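Local coordinates for protein putative short-chain dehydrogenase/reductase (Burkholderia xenovorans, PDB 5IZ4) that binds ADP in a Rossmann-type nucleotide site and is probably an NAD(P)-dependent oxidoreductase of the short-chain dehydrogenase/reductase family, possibly a 3-oxoacyl-[acyl-carrier-protein] reductase, at residues S152-N157 / H194-A199; D80-V85 / M135-V140; E228-K233 / N264-G269; T20-G25 / V41-F46. All coordinates share one frame; numbering follows the deposited sequence.

Contact 1: residues S152-N157 / H194-A199; sequences STSVVN and HIRVNA
Ser152 and Arg196 meet at the start of two parallel strands: NE of Arg196 donates to OG of Ser152 at 2.9 Å, the oxygen lying at the edge of the guanidinium and in its plane. The bend at chi3 (-68°) of Arg196 turns NE toward this serine, while O of Thr153 lies over one face of the group. Water 1 bridges O of Ser152 and NH2 of Arg196. Beyond this corner the backbones pair in regular parallel register, N of Arg196 bonding O of Thr153 at 2.9 Å and N of Val155 bonding O of Arg196 at 2.8 Å. On the other face of the sheet Val155 splits its methyls, CG2 on CG2 of Ile195 at 3.8 Å and CG1 beside CG1 of Val197 at 4.0 Å. Water 2 joins OG of Ser154, O of Val155 and ND2 of Asn198, whose OD1 accepts from N of Gln258. NH1 of Arg196 is held by the carbonyls of Leu248 and Ile255, and OG of Ser154 by Thr249. Strands 153-158 and 195-202 are neighbours in the parallel Rossmann sheet; helices 118-146 and 171-191 cover the face of Val155 and Val197, helix 238-250 the arginine face.

Contact 2: residues D80-V85 / M135-V140; sequences DCRHAV and MTRAAV
Val85 and Cys81 receive the small side chain of Ala138, the central bump of this helix pair. CB of Ala138 enters a shallow hollow of helix 78-92, with O of Cys81 and CG2 of Val85 each 3.8 Å away and CB of Cys81 slightly farther. Val85 uses both branches: CG2 rests on that alanine methyl, and CG1 lies 3.6 Å from O of Ala138. On the side nearer the sheet Met135 supplies a separate, larger bump against Cys81, Ala84 and Val85. Its chain bends at chi2 (65°), which places SD 3.9 Å from CB of Cys81; CE then lies against CG2 of Val85 at 4.0 Å and near CB of Ala84. SG of Cys81 reaches the start of the segment, 3.6 Å from N of Met135. With small residues at the crossing, the axes of the two short segments come within 8.6 Å at an angle of 37°. Both helices belong to the same layer of the Rossmann-type α/β/α fold, and Met135 and Ala139 also rest on Leu98 of strand 97-100. At the outer margin Arg82 curls back, bent at chi2, and brings CD over CB of Ala138. Its guanidinium is nearly parallel to that of Arg137, the planes 7° apart, with NH2 of Arg82 3.4 Å from NE of Arg137, two donors without a bond. Asp78 probably offsets this like charge: it forms a salt bridge with Arg137 and a weak, long ion pair with Arg82. NH1 of Arg137 bonds the carbonyls of Phe113 and Ile116 of the third subunit. Water 3 accepts from NH1 of Arg82 and donates to O of Ala138.

Contact 3: residues E228-K233 / N264-G269; sequences ESAPLK and NGLLLG
Pro231 lays its ring against the backbone of Gly265; CG touches two carbonyl oxygens, 3.2 Å from O of Gly265 and 3.4 Å from O of Gly269, and CD is also close to the former. A CB on Gly265 would meet CB of Pro231, and the positive phi of this residue also suits glycine. CB of Ala230 faces CB of Asn264, while Leu232, its CG anti to the carbonyl carbon (chi1 -67°), sets CG 3.6 Å from O of Asn264 and rests CD1 3.8 Å from CA of Asn264. That carbonyl also accepts the N-H of Leu232 at 3.1 Å, the donor standing above the carbonyl plane. Leu266 reaches past Ala230 to Ser229, CD2 of the leucine lying 3.6 Å from O of Ser229. A type I turn from Ala230 to Lys233 shapes the proline side; NZ of Lys233 folds back onto O of Glu228 and O of Ala230, the latter reached from the opposite face to N of Lys233. OD1 of Asn264 bonds Arg234 and ND2 bonds Ser236. The contact joins the segment following on from helix 222-229 to the loop after strand 259-262, beside helix 161-165, while the second subunit packs on Pro231, Leu232 and Asn264.

Contact 4: residues T20-G25 / V41-F46; sequences TGSASG and VAIGNF. With ADP (adenosine-5'-diphosphate), chain B.
Phe46 lies with one ring face against the adenine of ADP, C5 of the base standing 3.6 Å above the ring plane over its centre and CE1 coming 3.4 Å from C6. With CG of Phe46 anti to the backbone N (chi1 -177°), the ring is carried out from the strand, CG 3.6 Å from C4 of the base. The two segments themselves meet at Gly44, whose carbonyl oxygen accepts N of Ser22 at 2.9 Å. A CB on Gly44 would press on CA of Thr20, so its absence allows the close approach. Water 5 links N of Ala23, O of Gly44 and O3' of ADP. Ser22 turns OG toward CG2 of Ile43, 3.5 Å away, a buried hydroxyl with no polar partner in the model. OG of Ser24 donates to O2A of ADP in a bond modelled as unusually short, and at Gly25 a CB would clash with O2B. Residues 20-25 form the first part of the glycine-rich nucleotide-binding loop of the SDR Rossmann fold. Ile26, Asp74, Val75 and Gly103 also hydrogen-bond ADP. The loop leads from strand 16-20 into helix 25-36; strand 40-45 lies between strands 16-20 and 68-72, with helix 51-63 packed on Ile43 and Asn45.

From the N terminus, contact 4 closes first, joining the loop after strand 16-20 to the neighbouring strand 40-45 across helix 25-36, a β-α-β unit at the nucleotide site. Contact 2 follows, pairing helices 78-92 and 118-146 and closing the loop that contains strand 97-100. Contact 1 then brings strands 153-158 and 195-202 side by side around helix 171-191, and contact 3 ties the segment following on from helix 222-229 to the loop after the last strand. All four are in series; none nests or crosses. Contact 2 touches contact 4 through Met135 and Thr20, and contact 1 through Thr136 and Val155, whereas contact 3 stands apart, its centre about 37 Å from that of contact 2.

Contact 1: residues S152-N157 / H194-A199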
loop_
_atom_site.group_PDB
_atom_site.type_symbol
_atom_site.label_atom_id
_atom_site.label_comp_id
_atom_site.label_asym_id
_atom_site.label_seq_id
_atom_site.Cartn_x
_atom_site.Cartn_y
_atom_site.Cartn_z
ATOM N N SER A 152 -16.074 -19.461 -9.442
ATOM C CA SER A 152 -16.704 -18.460 -8.597
ATOM C C SER A 152 -17.332 -17.363 -9.445
ATOM O O SER A 152 -16.912 -17.105 -10.578
ATOM C CB SER A 152 -15.680 -17.839 -7.651
ATOM O OG SER A 152 -14.577 -17.352 -8.401
ATOM N N THR A 153 -18.343 -16.709 -8.886
ATOM C CA THR A 153 -18.942 -15.556 -9.534
ATOM C C THR A 153 -18.197 -14.284 -9.117
ATOM O O THR A 153 -17.220 -14.327 -8.361
ATOM C CB THR A 153 -20.433 -15.497 -9.208
ATOM O OG1 THR A 153 -20.603 -15.598 -7.790
ATOM C CG2 THR A 153 -21.162 -16.659 -9.878
ATOM N N SER A 154 -18.647 -13.133 -9.617
ATOM C CA SER A 154 -17.803 -11.943 -9.608
ATOM C C SER A 154 -18.591 -10.689 -9.257
ATOM O O SER A 154 -19.622 -10.415 -9.871
ATOM C CB SER A 154 -17.139 -11.761 -10.979
ATOM O OG SER A 154 -16.398 -10.553 -11.027
ATOM N N VAL A 155 -18.083 -9.912 -8.300
ATOM C CA VAL A 155 -18.561 -8.556 -8.029
ATOM C C VAL A 155 -17.429 -7.588 -8.357
ATOM O O VAL A 155 -16.301 -7.759 -7.877
ATOM C CB VAL A 155 -19.016 -8.400 -6.564
ATOM C CG1 VAL A 155 -19.438 -6.952 -6.253
ATOM C CG2 VAL A 155 -20.182 -9.360 -6.272
ATOM N N VAL A 156 -17.722 -6.570 -9.162
ATOM C CA VAL A 156 -16.738 -5.551 -9.528
ATOM C C VAL A 156 -17.278 -4.196 -9.091
ATOM O O VAL A 156 -18.350 -3.770 -9.545
ATOM C CB VAL A 156 -16.432 -5.556 -11.035
ATOM C CG1 VAL A 156 -15.475 -4.409 -11.406
ATOM C CG2 VAL A 156 -15.864 -6.909 -11.475
ATOM N N ASN A 157 -16.536 -3.521 -8.218
ATOM C CA ASN A 157 -16.916 -2.213 -7.694
ATOM C C ASN A 157 -16.117 -1.138 -8.413
ATOM O O ASN A 157 -14.889 -1.199 -8.442
ATOM C CB ASN A 157 -16.645 -2.141 -6.187
ATOM C CG ASN A 157 -17.456 -3.147 -5.408
ATOM O OD1 ASN A 157 -18.580 -3.476 -5.789
ATOM N ND2 ASN A 157 -16.892 -3.648 -4.311
ATOM N N HIS A 194 -17.024 -18.573 -2.875
ATOM C CA HIS A 194 -17.975 -18.676 -3.979
ATOM C C HIS A 194 -18.050 -17.411 -4.816
ATOM O O HIS A 194 -18.389 -17.486 -6.000
ATOM C CB HIS A 194 -19.360 -19.023 -3.446
ATOM C CG HIS A 194 -19.365 -20.228 -2.564
ATOM N ND1 HIS A 194 -19.447 -20.146 -1.191
ATOM C CD2 HIS A 194 -19.261 -21.544 -2.859
ATOM C CE1 HIS A 194 -19.418 -21.363 -0.678
ATOM N NE2 HIS A 194 -19.305 -22.229 -1.669
ATOM N N ILE A 195 -17.748 -16.255 -4.234
ATOM C CA ILE A 195 -17.848 -14.971 -4.922
ATOM C C ILE A 195 -16.539 -14.223 -4.726
ATOM O O ILE A 195 -16.045 -14.122 -3.599
ATOM C CB ILE A 195 -19.022 -14.122 -4.392
ATOM C CG1 ILE A 195 -20.334 -14.905 -4.436
ATOM C CG2 ILE A 195 -19.132 -12.825 -5.197
ATOM C CD1 ILE A 195 -21.468 -14.266 -3.583
ATOM N N ARG A 196 -15.976 -13.708 -5.816
ATOM C CA ARG A 196 -14.819 -12.826 -5.767
ATOM C C ARG A 196 -15.289 -11.382 -5.832
ATOM O O ARG A 196 -16.258 -11.073 -6.526
ATOM C CB ARG A 196 -13.861 -13.118 -6.921
ATOM C CG ARG A 196 -13.256 -14.518 -6.856
ATOM C CD ARG A 196 -12.385 -14.802 -8.078
ATOM N NE ARG A 196 -13.189 -14.906 -9.291
ATOM C CZ ARG A 196 -13.249 -13.965 -10.230
ATOM N NH1 ARG A 196 -12.560 -12.840 -10.091
ATOM N NH2 ARG A 196 -14.010 -14.150 -11.294
ATOM N N VAL A 197 -14.620 -10.502 -5.089
ATOM C CA VAL A 197 -15.007 -9.095 -5.030
ATOM C C VAL A 197 -13.760 -8.254 -5.247
ATOM O O VAL A 197 -12.779 -8.389 -4.500
ATOM C CB VAL A 197 -15.677 -8.722 -3.696
ATOM C CG1 VAL A 197 -16.261 -7.287 -3.771
ATOM C CG2 VAL A 197 -16.777 -9.726 -3.327
ATOM N N ASN A 198 -13.804 -7.372 -6.246
ATOM C CA ASN A 198 -12.670 -6.522 -6.581
ATOM C C ASN A 198 -13.178 -5.120 -6.880
ATOM O O ASN A 198 -14.363 -4.910 -7.149
ATOM C CB ASN A 198 -11.893 -7.067 -7.784
ATOM C CG ASN A 198 -11.224 -8.399 -7.486
ATOM O OD1 ASN A 198 -10.250 -8.463 -6.726
ATOM N ND2 ASN A 198 -11.737 -9.471 -8.091
ATOM N N ALA A 199 -12.269 -4.150 -6.814
ATOM C CA ALA A 199 -12.603 -2.774 -7.151
ATOM C C ALA A 199 -11.697 -2.300 -8.276
ATOM O O ALA A 199 -10.581 -2.807 -8.450
ATOM C CB ALA A 199 -12.476 -1.825 -5.940
HETATM O O HOH W 1 -14.184 -17.218 -11.680
HETATM O O HOH W 2 -14.438 -9.400 -9.334
#

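Contact 2: residues D80-V85 / M135-V140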
loop_
_atom_site.group_PDB
_atom_site.type_symbol
_atom_site.label_atom_id
_atom_site.label_comp_id
_atom_site.label_asym_id
_atom_site.label_seq_id
_atom_site.Cartn_x
_atom_site.Cartn_y
_atom_site.Cartn_z
ATOM N N ASP A 80 -35.278 -0.704 -3.605
ATOM C CA ASP A 80 -35.023 -0.645 -5.042
ATOM C C ASP A 80 -34.017 -1.710 -5.457
ATOM O O ASP A 80 -34.155 -2.316 -6.525
ATOM C CB ASP A 80 -34.514 0.744 -5.438
ATOM C CG ASP A 80 -35.637 1.771 -5.582
ATOM O OD1 ASP A 80 -36.734 1.548 -5.035
ATOM O OD2 ASP A 80 -35.414 2.809 -6.243
ATOM N N CYS A 81 -33.005 -1.950 -4.616
ATOM C CA CYS A 81 -32.020 -2.991 -4.905
ATOM C C CYS A 81 -32.669 -4.367 -4.878
ATOM O O CYS A 81 -32.436 -5.188 -5.771
ATOM C CB CYS A 81 -30.865 -2.925 -3.904
ATOM S SG CYS A 81 -29.924 -1.395 -3.920
ATOM N N ARG A 82 -33.506 -4.626 -3.872
ATOM C CA ARG A 82 -34.178 -5.919 -3.780
ATOM C C ARG A 82 -35.123 -6.142 -4.952
ATOM O O ARG A 82 -35.176 -7.245 -5.509
ATOM C CB ARG A 82 -34.954 -6.021 -2.467
ATOM C CG ARG A 82 -34.130 -5.762 -1.219
ATOM C CD ARG A 82 -33.208 -6.920 -0.904
ATOM N NE ARG A 82 -32.658 -6.796 0.444
ATOM C CZ ARG A 82 -31.859 -7.689 1.016
ATOM N NH1 ARG A 82 -31.512 -8.789 0.362
ATOM N NH2 ARG A 82 -31.415 -7.487 2.248
ATOM N N HIS A 83 -35.920 -5.125 -5.303
ATOM C CA HIS A 83 -36.828 -5.263 -6.436
ATOM C C HIS A 83 -36.065 -5.541 -7.724
ATOM O O HIS A 83 -36.500 -6.357 -8.548
ATOM C CB HIS A 83 -37.678 -4.003 -6.587
ATOM C CG HIS A 83 -38.707 -4.097 -7.670
ATOM N ND1 HIS A 83 -38.423 -3.826 -8.991
ATOM C CD2 HIS A 83 -40.017 -4.433 -7.628
ATOM C CE1 HIS A 83 -39.516 -3.987 -9.716
ATOM N NE2 HIS A 83 -40.498 -4.355 -8.912
ATOM N N ALA A 84 -34.929 -4.867 -7.915
ATOM C CA ALA A 84 -34.131 -5.069 -9.124
ATOM C C ALA A 84 -33.662 -6.513 -9.232
ATOM O O ALA A 84 -33.774 -7.142 -10.295
ATOM C CB ALA A 84 -32.948 -4.103 -9.135
ATOM N N VAL A 85 -33.145 -7.065 -8.131
ATOM C CA VAL A 85 -32.696 -8.451 -8.150
ATOM C C VAL A 85 -33.873 -9.391 -8.358
ATOM O O VAL A 85 -33.753 -10.405 -9.059
ATOM C CB VAL A 85 -31.907 -8.770 -6.867
ATOM C CG1 VAL A 85 -31.702 -10.262 -6.718
ATOM C CG2 VAL A 85 -30.566 -8.043 -6.893
ATOM N N MET A 135 -26.814 -3.064 -3.077
ATOM C CA MET A 135 -26.965 -3.806 -4.324
ATOM C C MET A 135 -26.239 -5.142 -4.242
ATOM O O MET A 135 -26.782 -6.187 -4.624
ATOM C CB MET A 135 -26.428 -2.973 -5.491
ATOM C CG MET A 135 -26.848 -3.490 -6.847
ATOM S SD MET A 135 -28.644 -3.362 -7.063
ATOM C CE MET A 135 -28.882 -4.653 -8.281
ATOM N N THR A 136 -25.007 -5.121 -3.730
ATOM C CA THR A 136 -24.233 -6.346 -3.587
ATOM C C THR A 136 -24.944 -7.333 -2.671
ATOM O O THR A 136 -25.111 -8.507 -3.020
ATOM C CB THR A 136 -22.841 -6.026 -3.050
ATOM O OG1 THR A 136 -22.169 -5.113 -3.934
ATOM C CG2 THR A 136 -22.025 -7.298 -2.958
ATOM N N ARG A 137 -25.390 -6.859 -1.501
ATOM C CA ARG A 137 -26.121 -7.714 -0.567
ATOM C C ARG A 137 -27.350 -8.332 -1.217
ATOM O O ARG A 137 -27.639 -9.519 -1.007
ATOM C CB ARG A 137 -26.536 -6.921 0.676
ATOM C CG ARG A 137 -27.452 -7.718 1.618
ATOM C CD ARG A 137 -27.778 -6.969 2.928
ATOM N NE ARG A 137 -28.525 -5.727 2.703
ATOM C CZ ARG A 137 -28.741 -4.805 3.633
ATOM N NH1 ARG A 137 -28.283 -4.983 4.869
ATOM N NH2 ARG A 137 -29.430 -3.705 3.332
ATOM N N ALA A 138 -28.105 -7.540 -1.991
ATOM C CA ALA A 138 -29.316 -8.067 -2.612
ATOM C C ALA A 138 -29.005 -9.187 -3.599
ATOM O O ALA A 138 -29.781 -10.145 -3.715
ATOM C CB ALA A 138 -30.088 -6.942 -3.310
ATOM N N ALA A 139 -27.862 -9.102 -4.280
ATOM C CA ALA A 139 -27.448 -10.061 -5.295
ATOM C C ALA A 139 -26.723 -11.277 -4.733
ATOM O O ALA A 139 -26.590 -12.276 -5.452
ATOM C CB ALA A 139 -26.528 -9.383 -6.319
ATOM N N VAL A 140 -26.274 -11.218 -3.475
ATOM C CA VAL A 140 -25.423 -12.290 -2.934
ATOM C C VAL A 140 -26.087 -13.660 -3.001
ATOM O O VAL A 140 -25.413 -14.626 -3.413
ATOM C CB VAL A 140 -24.965 -11.921 -1.509
ATOM C CG1 VAL A 140 -24.663 -13.172 -0.697
ATOM C CG2 VAL A 140 -23.752 -10.997 -1.552
HETATM O O HOH W 3 -32.175 -10.377 -2.436
#

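Contact 3: residues E228-K233 / N264-G269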
loop_
_atom_site.group_PDB
_atom_site.type_symbol
_atom_site.label_atom_id
_atom_site.label_comp_id
_atom_site.label_asym_id
_atom_site.label_seq_id
_atom_site.Cartn_x
_atom_site.Cartn_y
_atom_site.Cartn_z
ATOM N N GLU A 228 -1.641 15.793 -20.809
ATOM C CA GLU A 228 -0.265 16.193 -20.536
ATOM C C GLU A 228 0.176 15.818 -19.127
ATOM O O GLU A 228 1.340 15.456 -18.926
ATOM C CB GLU A 228 -0.092 17.690 -20.772
ATOM C CG GLU A 228 -0.093 18.052 -22.242
ATOM C CD GLU A 228 0.938 17.260 -23.024
ATOM O OE1 GLU A 228 2.134 17.331 -22.666
ATOM O OE2 GLU A 228 0.549 16.556 -23.983
ATOM N N SER A 229 -0.728 15.865 -18.148
ATOM C CA SER A 229 -0.317 15.567 -16.780
ATOM C C SER A 229 -0.063 14.082 -16.553
ATOM O O SER A 229 0.556 13.719 -15.547
ATOM C CB SER A 229 -1.368 16.065 -15.788
ATOM O OG SER A 229 -2.516 15.240 -15.813
ATOM N N ALA A 230 -0.521 13.216 -17.458
ATOM C CA ALA A 230 -0.386 11.777 -17.272
ATOM C C ALA A 230 0.915 11.293 -17.898
ATOM O O ALA A 230 1.230 11.685 -19.023
ATOM C CB ALA A 230 -1.553 11.035 -17.909
ATOM N N PRO A 231 1.684 10.464 -17.196
ATOM C CA PRO A 231 2.870 9.860 -17.824
ATOM C C PRO A 231 2.566 9.131 -19.123
ATOM O O PRO A 231 3.390 9.171 -20.044
ATOM C CB PRO A 231 3.378 8.912 -16.732
ATOM C CG PRO A 231 3.011 9.640 -15.450
ATOM C CD PRO A 231 1.640 10.218 -15.741
ATOM N N LEU A 232 1.413 8.475 -19.236
ATOM C CA LEU A 232 1.085 7.795 -20.488
ATOM C C LEU A 232 0.512 8.739 -21.544
ATOM O O LEU A 232 0.199 8.281 -22.650
ATOM C CB LEU A 232 0.119 6.633 -20.222
ATOM C CG LEU A 232 0.758 5.495 -19.407
ATOM C CD1 LEU A 232 -0.145 4.260 -19.365
ATOM C CD2 LEU A 232 2.161 5.145 -19.962
ATOM N N LYS A 233 0.374 10.032 -21.233
ATOM C CA LYS A 233 0.035 11.061 -22.218
ATOM C C LYS A 233 -1.270 10.735 -22.946
ATOM O O LYS A 233 -1.382 10.865 -24.168
ATOM C CB LYS A 233 1.187 11.267 -23.201
ATOM C CG LYS A 233 2.375 11.959 -22.557
ATOM C CD LYS A 233 2.003 13.396 -22.185
ATOM C CE LYS A 233 3.157 14.134 -21.519
ATOM N NZ LYS A 233 3.402 13.611 -20.149
ATOM N N ASN A 264 -3.377 5.716 -16.131
ATOM C CA ASN A 264 -2.466 6.312 -17.108
ATOM C C ASN A 264 -1.176 6.816 -16.465
ATOM O O ASN A 264 -0.538 7.743 -16.971
ATOM C CB ASN A 264 -3.183 7.418 -17.886
ATOM C CG ASN A 264 -4.321 6.858 -18.705
ATOM O OD1 ASN A 264 -4.090 6.049 -19.598
ATOM N ND2 ASN A 264 -5.557 7.230 -18.368
ATOM N N GLY A 265 -0.776 6.197 -15.355
ATOM C CA GLY A 265 0.480 6.520 -14.709
ATOM C C GLY A 265 0.428 7.634 -13.683
ATOM O O GLY A 265 1.475 7.989 -13.132
ATOM N N LEU A 266 -0.746 8.210 -13.405
ATOM C CA LEU A 266 -0.784 9.361 -12.505
ATOM C C LEU A 266 -0.174 9.049 -11.139
ATOM O O LEU A 266 0.411 9.940 -10.508
ATOM C CB LEU A 266 -2.225 9.859 -12.341
ATOM C CG LEU A 266 -2.779 10.670 -13.517
ATOM C CD1 LEU A 266 -4.273 10.919 -13.345
ATOM C CD2 LEU A 266 -2.034 11.990 -13.668
ATOM N N LEU A 267 -0.291 7.803 -10.668
ATOM C CA LEU A 267 0.289 7.444 -9.374
ATOM C C LEU A 267 1.809 7.538 -9.382
ATOM O O LEU A 267 2.413 7.659 -8.309
ATOM C CB LEU A 267 -0.136 6.031 -8.961
ATOM C CG LEU A 267 -1.595 5.857 -8.529
ATOM C CD1 LEU A 267 -1.958 4.379 -8.541
ATOM C CD2 LEU A 267 -1.812 6.460 -7.141
ATOM N N LEU A 268 2.438 7.501 -10.560
ATOM C CA LEU A 268 3.886 7.652 -10.644
ATOM C C LEU A 268 4.342 9.094 -10.478
ATOM O O LEU A 268 5.544 9.334 -10.298
ATOM C CB LEU A 268 4.392 7.113 -11.979
ATOM C CG LEU A 268 4.120 5.631 -12.222
ATOM C CD1 LEU A 268 4.321 5.319 -13.696
ATOM C CD2 LEU A 268 5.037 4.781 -11.372
ATOM N N GLY A 269 3.422 10.053 -10.542
ATOM C CA GLY A 269 3.767 11.454 -10.388
ATOM C C GLY A 269 3.511 12.249 -11.652
ATOM O O GLY A 269 3.551 11.696 -12.751
#

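Contact 4: residues T20-G25 / V41-F46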
loop_
_atom_site.group_PDB
_atom_site.type_symbol
_atom_site.label_atom_id
_atom_site.label_comp_id
_atom_site.label_asym_id
_atom_site.label_seq_id
_atom_site.Cartn_x
_atom_site.Cartn_y
_atom_site.Cartn_z
ATOM N N THR A 20 -25.254 -1.760 -12.449
ATOM C CA THR A 20 -25.867 -0.495 -12.047
ATOM C C THR A 20 -25.106 0.660 -12.688
ATOM O O THR A 20 -23.986 0.499 -13.167
ATOM C CB THR A 20 -25.902 -0.302 -10.528
ATOM O OG1 THR A 20 -24.568 -0.157 -10.013
ATOM C CG2 THR A 20 -26.623 -1.461 -9.837
ATOM N N GLY A 21 -25.729 1.837 -12.695
ATOM C CA GLY A 21 -25.124 2.948 -13.404
ATOM C C GLY A 21 -24.972 2.676 -14.878
ATOM O O GLY A 21 -24.034 3.182 -15.510
ATOM N N SER A 22 -25.877 1.888 -15.450
ATOM C CA SER A 22 -25.691 1.362 -16.795
ATOM C C SER A 22 -26.168 2.301 -17.890
ATOM O O SER A 22 -26.007 1.978 -19.074
ATOM C CB SER A 22 -26.406 0.018 -16.946
ATOM O OG SER A 22 -25.970 -0.638 -18.130
ATOM N N ALA A 23 -26.735 3.456 -17.534
ATOM C CA ALA A 23 -27.260 4.366 -18.545
ATOM C C ALA A 23 -26.176 5.129 -19.290
ATOM O O ALA A 23 -26.452 5.675 -20.366
ATOM C CB ALA A 23 -28.218 5.368 -17.906
ATOM N N SER A 24 -24.958 5.190 -18.752
ATOM C CA SER A 24 -23.939 6.049 -19.336
ATOM C C SER A 24 -22.573 5.619 -18.829
ATOM O O SER A 24 -22.454 4.750 -17.962
ATOM C CB SER A 24 -24.186 7.519 -18.996
ATOM O OG SER A 24 -24.209 7.691 -17.589
ATOM N N GLY A 25 -21.545 6.246 -19.400
ATOM C CA GLY A 25 -20.187 6.117 -18.897
ATOM C C GLY A 25 -19.715 4.681 -18.810
ATOM O O GLY A 25 -19.939 3.863 -19.713
ATOM N N VAL A 41 -27.656 -9.271 -20.140
ATOM C CA VAL A 41 -27.308 -8.106 -19.336
ATOM C C VAL A 41 -28.573 -7.503 -18.748
ATOM O O VAL A 41 -29.572 -7.313 -19.457
ATOM C CB VAL A 41 -26.503 -7.070 -20.144
ATOM C CG1 VAL A 41 -25.140 -7.654 -20.500
ATOM C CG2 VAL A 41 -27.245 -6.661 -21.415
ATOM N N ALA A 42 -28.542 -7.260 -17.437
ATOM C CA ALA A 42 -29.583 -6.510 -16.742
ATOM C C ALA A 42 -29.082 -5.075 -16.611
ATOM O O ALA A 42 -28.125 -4.804 -15.874
ATOM C CB ALA A 42 -29.895 -7.132 -15.384
ATOM N N ILE A 43 -29.711 -4.170 -17.352
ATOM C CA ILE A 43 -29.231 -2.805 -17.525
ATOM C C ILE A 43 -29.874 -1.936 -16.452
ATOM O O ILE A 43 -31.083 -1.681 -16.480
ATOM C CB ILE A 43 -29.543 -2.299 -18.939
ATOM C CG1 ILE A 43 -28.630 -3.015 -19.946
ATOM C CG2 ILE A 43 -29.355 -0.794 -19.057
ATOM C CD1 ILE A 43 -29.168 -2.981 -21.351
ATOM N N GLY A 44 -29.070 -1.491 -15.494
ATOM C CA GLY A 44 -29.607 -0.699 -14.406
ATOM C C GLY A 44 -29.710 0.767 -14.740
ATOM O O GLY A 44 -28.698 1.460 -14.866
ATOM N N ASN A 45 -30.939 1.239 -14.902
ATOM C CA ASN A 45 -31.229 2.639 -15.152
ATOM C C ASN A 45 -31.527 3.340 -13.832
ATOM O O ASN A 45 -32.099 2.749 -12.914
ATOM C CB ASN A 45 -32.433 2.776 -16.095
ATOM C CG ASN A 45 -32.794 4.214 -16.367
ATOM O OD1 ASN A 45 -32.004 4.959 -16.935
ATOM N ND2 ASN A 45 -33.995 4.613 -15.971
ATOM N N PHE A 46 -31.151 4.620 -13.752
ATOM C CA PHE A 46 -31.415 5.400 -12.537
ATOM C C PHE A 46 -32.887 5.818 -12.461
ATOM O O PHE A 46 -33.655 5.275 -11.659
ATOM C CB PHE A 46 -30.478 6.615 -12.477
ATOM C CG PHE A 46 -30.622 7.456 -11.221
ATOM C CD1 PHE A 46 -31.212 6.941 -10.072
ATOM C CD2 PHE A 46 -30.183 8.775 -11.206
ATOM C CE1 PHE A 46 -31.352 7.729 -8.928
ATOM C CE2 PHE A 46 -30.324 9.560 -10.071
ATOM C CZ PHE A 46 -30.907 9.038 -8.934
HETATM P PB ADP B . -18.745 7.114 -14.886
HETATM O O1B ADP B . -19.240 6.490 -13.532
HETATM O O2B ADP B . -19.071 6.312 -16.179
HETATM O O3B ADP B . -17.343 7.803 -14.878
HETATM P PA ADP B . -21.491 8.423 -14.992
HETATM O O1A ADP B . -22.092 9.624 -14.064
HETATM O O2A ADP B . -22.121 8.449 -16.420
HETATM O O3A ADP B . -19.914 8.510 -14.860
HETATM O "O5'" ADP B . -22.101 7.149 -14.129
HETATM C "C5'" ADP B . -22.879 7.331 -12.935
HETATM C "C4'" ADP B . -24.193 6.596 -13.209
HETATM O "O4'" ADP B . -24.875 6.271 -11.933
HETATM C "C3'" ADP B . -25.216 7.418 -14.034
HETATM O "O3'" ADP B . -25.975 6.603 -14.882
HETATM C "C2'" ADP B . -26.115 7.960 -12.889
HETATM O "O2'" ADP B . -27.374 8.281 -13.482
HETATM C "C1'" ADP B . -26.209 6.735 -11.999
HETATM N N9 ADP B . -26.693 7.083 -10.647
HETATM C C8 ADP B . -26.487 8.254 -9.900
HETATM N N7 ADP B . -27.096 8.179 -8.741
HETATM C C5 ADP B . -27.719 6.946 -8.716
HETATM C C6 ADP B . -28.503 6.318 -7.766
HETATM N N6 ADP B . -28.784 6.935 -6.593
HETATM N N1 ADP B . -28.980 5.094 -8.024
HETATM C C2 ADP B . -28.693 4.515 -9.202
HETATM N N3 ADP B . -27.958 5.045 -10.162
HETATM C C4 ADP B . -27.474 6.266 -9.893
HETATM O O HOH W 4 -28.267 3.238 -12.266
HETATM O O HOH W 5 -27.932 4.489 -14.876
#